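PDB 1YB2: hypothetical protein Ta0852 from Thermoplasma acidophilum, which is a putative S-adenosyl-L-methionine-dependent methyltransferase, related to the TRM61 family and possibly modifying adenine in tRNA. Local coordinates for residues 28-36 with 227-235. Residues are numbered along the deposited sequence; the frame is centred on the assembly and turned at random.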
loop_
_atom_site.group_PDB
_atom_site.type_symbol
_atom_site.label_atom_id
_atom_site.label_comp_id
_atom_site.label_asym_id
_atom_site.label_seq_id
_atom_site.Cartn_x
_atom_site.Cartn_y
_atom_site.Cartn_z
ATOM N N ILE A 28 -16.836 4.656 12.512
ATOM C CA ILE A 28 -17.262 4.459 11.128
ATOM C C ILE A 28 -18.374 3.400 11.037
ATOM O O ILE A 28 -18.346 2.379 11.735
ATOM C CB ILE A 28 -16.048 4.049 10.221
ATOM C CG1 ILE A 28 -14.882 5.046 10.340
ATOM C CG2 ILE A 28 -16.448 3.874 8.745
ATOM C CD1 ILE A 28 -15.256 6.521 10.145
ATOM N N LEU A 29 -19.354 3.650 10.181
ATOM C CA LEU A 29 -20.345 2.635 9.828
ATOM C C LEU A 29 -20.094 2.186 8.381
ATOM O O LEU A 29 -20.174 2.996 7.449
ATOM C CB LEU A 29 -21.754 3.185 9.988
ATOM C CG LEU A 29 -22.143 3.646 11.396
ATOM C CD1 LEU A 29 -23.526 4.223 11.387
ATOM C CD2 LEU A 29 -22.058 2.501 12.402
ATOM N N VAL A 30 -19.765 0.917 8.196
ATOM C CA VAL A 30 -19.398 0.421 6.869
ATOM C C VAL A 30 -20.452 -0.528 6.319
ATOM O O VAL A 30 -21.275 -1.055 7.071
ATOM C CB VAL A 30 -18.003 -0.280 6.860
ATOM C CG1 VAL A 30 -16.947 0.617 7.452
ATOM C CG2 VAL A 30 -18.025 -1.626 7.609
ATOM N N SER A 31 -20.418 -0.749 5.004
ATOM C CA SER A 31 -21.302 -1.707 4.358
ATOM C C SER A 31 -20.818 -1.972 2.938
ATOM O O SER A 31 -19.807 -1.410 2.509
ATOM C CB SER A 31 -22.752 -1.210 4.350
ATOM O OG SER A 31 -22.956 -0.275 3.306
ATOM N N GLU A 32 -21.539 -2.834 2.227
ATOM C CA GLU A 32 -21.248 -3.126 0.826
ATOM C C GLU A 32 -21.612 -1.937 -0.079
ATOM O O GLU A 32 -21.249 -1.931 -1.251
ATOM C CB GLU A 32 -21.926 -4.432 0.348
ATOM C CG GLU A 32 -21.132 -5.104 -0.789
ATOM C CD GLU A 32 -21.749 -6.376 -1.409
ATOM O OE1 GLU A 32 -22.084 -7.345 -0.661
ATOM O OE2 GLU A 32 -21.829 -6.423 -2.675
ATOM N N ASP A 33 -22.301 -0.926 0.446
ATOM C CA ASP A 33 -22.455 0.320 -0.347
ATOM C C ASP A 33 -22.277 1.662 0.377
ATOM O O ASP A 33 -21.262 2.322 0.174
ATOM C CB ASP A 33 -23.706 0.314 -1.241
ATOM C CG ASP A 33 -24.981 0.183 -0.462
ATOM O OD1 ASP A 33 -25.032 -0.687 0.427
ATOM O OD2 ASP A 33 -25.937 0.950 -0.739
ATOM N N GLU A 34 -23.237 2.066 1.211
ATOM C CA GLU A 34 -23.118 3.352 1.928
ATOM C C GLU A 34 -22.293 3.264 3.214
ATOM O O GLU A 34 -22.269 2.232 3.897
ATOM C CB GLU A 34 -24.493 3.947 2.235
ATOM C CG GLU A 34 -25.285 4.340 0.999
ATOM C CD GLU A 34 -24.860 5.686 0.427
ATOM O OE1 GLU A 34 -24.831 6.687 1.189
ATOM O OE2 GLU A 34 -24.567 5.747 -0.794
ATOM N N TYR A 35 -21.603 4.357 3.524
ATOM C CA TYR A 35 -20.861 4.469 4.770
ATOM C C TYR A 35 -21.455 5.592 5.607
ATOM O O TYR A 35 -22.112 6.488 5.079
ATOM C CB TYR A 35 -19.374 4.696 4.515
ATOM C CG TYR A 35 -18.650 3.475 3.979
ATOM C CD1 TYR A 35 -19.124 2.783 2.864
ATOM C CD2 TYR A 35 -17.486 3.019 4.577
ATOM C CE1 TYR A 35 -18.457 1.667 2.366
ATOM C CE2 TYR A 35 -16.820 1.901 4.091
ATOM C CZ TYR A 35 -17.307 1.227 2.995
ATOM O OH TYR A 35 -16.625 0.122 2.514
ATOM N N GLY A 36 -21.239 5.521 6.914
ATOM C CA GLY A 36 -21.786 6.497 7.844
ATOM C C GLY A 36 -20.828 6.750 8.980
ATOM O O GLY A 36 -19.715 6.209 9.001
ATOM N N SER A 227 -20.181 -17.175 7.253
ATOM C CA SER A 227 -19.018 -17.267 8.132
ATOM C C SER A 227 -18.983 -16.213 9.243
ATOM O O SER A 227 -18.085 -16.263 10.066
ATOM C CB SER A 227 -17.710 -17.184 7.329
ATOM O OG SER A 227 -17.516 -15.870 6.826
ATOM N N GLY A 228 -19.922 -15.271 9.268
ATOM C CA GLY A 228 -19.832 -14.164 10.226
ATOM C C GLY A 228 -18.947 -13.010 9.764
ATOM O O GLY A 228 -18.510 -12.188 10.560
HETATM N N MSE A 229 -18.680 -12.971 8.464
HETATM C CA MSE A 229 -17.973 -11.872 7.824
HETATM C C MSE A 229 -18.928 -11.121 6.929
HETATM O O MSE A 229 -19.877 -11.687 6.410
HETATM C CB MSE A 229 -16.782 -12.392 7.012
HETATM C CG MSE A 229 -15.587 -12.802 7.877
HETATM SE SE MSE A 229 -14.002 -13.062 6.734
HETATM C CE MSE A 229 -13.920 -14.986 6.778
ATOM N N HIS A 230 -18.690 -9.826 6.776
ATOM C CA HIS A 230 -19.528 -8.985 5.928
ATOM C C HIS A 230 -18.680 -8.475 4.757
ATOM O O HIS A 230 -17.659 -7.839 4.978
ATOM C CB HIS A 230 -20.080 -7.824 6.754
ATOM C CG HIS A 230 -21.060 -6.980 6.015
ATOM N ND1 HIS A 230 -22.406 -7.276 5.971
ATOM C CD2 HIS A 230 -20.888 -5.869 5.261
ATOM C CE1 HIS A 230 -23.023 -6.372 5.229
ATOM N NE2 HIS A 230 -22.124 -5.508 4.788
ATOM N N HIS A 231 -19.095 -8.787 3.526
ATOM C CA HIS A 231 -18.423 -8.323 2.300
ATOM C C HIS A 231 -18.457 -6.799 2.194
ATOM O O HIS A 231 -19.519 -6.187 2.345
ATOM C CB HIS A 231 -19.073 -8.973 1.072
ATOM C CG HIS A 231 -18.502 -8.540 -0.246
ATOM N ND1 HIS A 231 -17.152 -8.585 -0.535
ATOM C CD2 HIS A 231 -19.114 -8.133 -1.385
ATOM C CE1 HIS A 231 -16.957 -8.188 -1.781
ATOM N NE2 HIS A 231 -18.132 -7.902 -2.317
ATOM N N LEU A 232 -17.292 -6.202 1.956
ATOM C CA LEU A 232 -17.159 -4.753 1.821
ATOM C C LEU A 232 -17.105 -4.435 0.342
ATOM O O LEU A 232 -17.951 -3.719 -0.171
ATOM C CB LEU A 232 -15.894 -4.240 2.525
ATOM C CG LEU A 232 -15.860 -4.320 4.064
ATOM C CD1 LEU A 232 -14.505 -3.859 4.619
ATOM C CD2 LEU A 232 -16.972 -3.502 4.675
ATOM N N GLU A 233 -16.107 -4.991 -0.338
ATOM C CA GLU A 233 -15.972 -4.810 -1.762
ATOM C C GLU A 233 -14.957 -5.770 -2.337
ATOM O O GLU A 233 -14.083 -6.293 -1.616
ATOM C CB GLU A 233 -15.600 -3.362 -2.103
ATOM C CG GLU A 233 -14.187 -2.948 -1.842
ATOM C CD GLU A 233 -13.854 -1.607 -2.500
ATOM O OE1 GLU A 233 -14.685 -1.079 -3.281
ATOM O OE2 GLU A 233 -12.745 -1.088 -2.243
ATOM N N THR A 234 -15.094 -5.995 -3.633
ATOM C CA THR A 234 -14.168 -6.799 -4.413
ATOM C C THR A 234 -13.816 -5.971 -5.628
ATOM O O THR A 234 -14.714 -5.395 -6.298
ATOM C CB THR A 234 -14.793 -8.130 -4.874
ATOM O OG1 THR A 234 -15.060 -8.950 -3.745
ATOM C CG2 THR A 234 -13.853 -8.888 -5.792
ATOM N N VAL A 235 -12.517 -5.900 -5.899
ATOM C CA VAL A 235 -11.998 -5.194 -7.054
ATOM C C VAL A 235 -11.221 -6.120 -7.987
ATOM O O VAL A 235 -10.558 -7.064 -7.539
ATOM C CB VAL A 235 -11.101 -4.001 -6.652
ATOM C CG1 VAL A 235 -11.922 -2.968 -5.828
ATOM C CG2 VAL A 235 -9.852 -4.453 -5.893
HETATM O O HOH W 1 -17.954 -1.045 0.644
HETATM O O HOH W 2 -22.273 -7.272 2.005
#
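Glu32 reaches past the carbonyl oxygens of His231 and Leu232, on strand 229-242, to the imidazole of His231. Its CG stands anti to the backbone N (chi1 -152°) and the chain stays extended, which carries OE1 to the ring edge, 3.2 Å from His231 CD2. Carboxylate and ring planes are steeply turned, 72° apart, and the approach, being to a carbon, is no hydrogen bond. OE1 accepts one from a water (2.7 Å), which also donates to His231 O; this water sits over one face of the His230 ring, whose NE2 edge points at Glu32 N from 3.7 Å. At the root of the side chain, Glu32 CA lies 3.5 Å from Leu232 O in a nearly straight CA-H...O contact. A second water donates to that same carbonyl and to Ser31 O, and accepts from Tyr35 OH at 2.6 Å. The apolar part is small: Val30 CG2 meets Leu232 CD2 at 3.6 Å, with Tyr82 and Ile266 touching both side chains. The contact thus joins the turn after strand 28-30 of the N-terminal FKBP-like region to the edge strand, within this chain, of the methyltransferase sheet; through Thr234 and Val235 that sheet runs on into a second subunit. Two bridging waters make the polar link, next to the Val30-Leu232 contact.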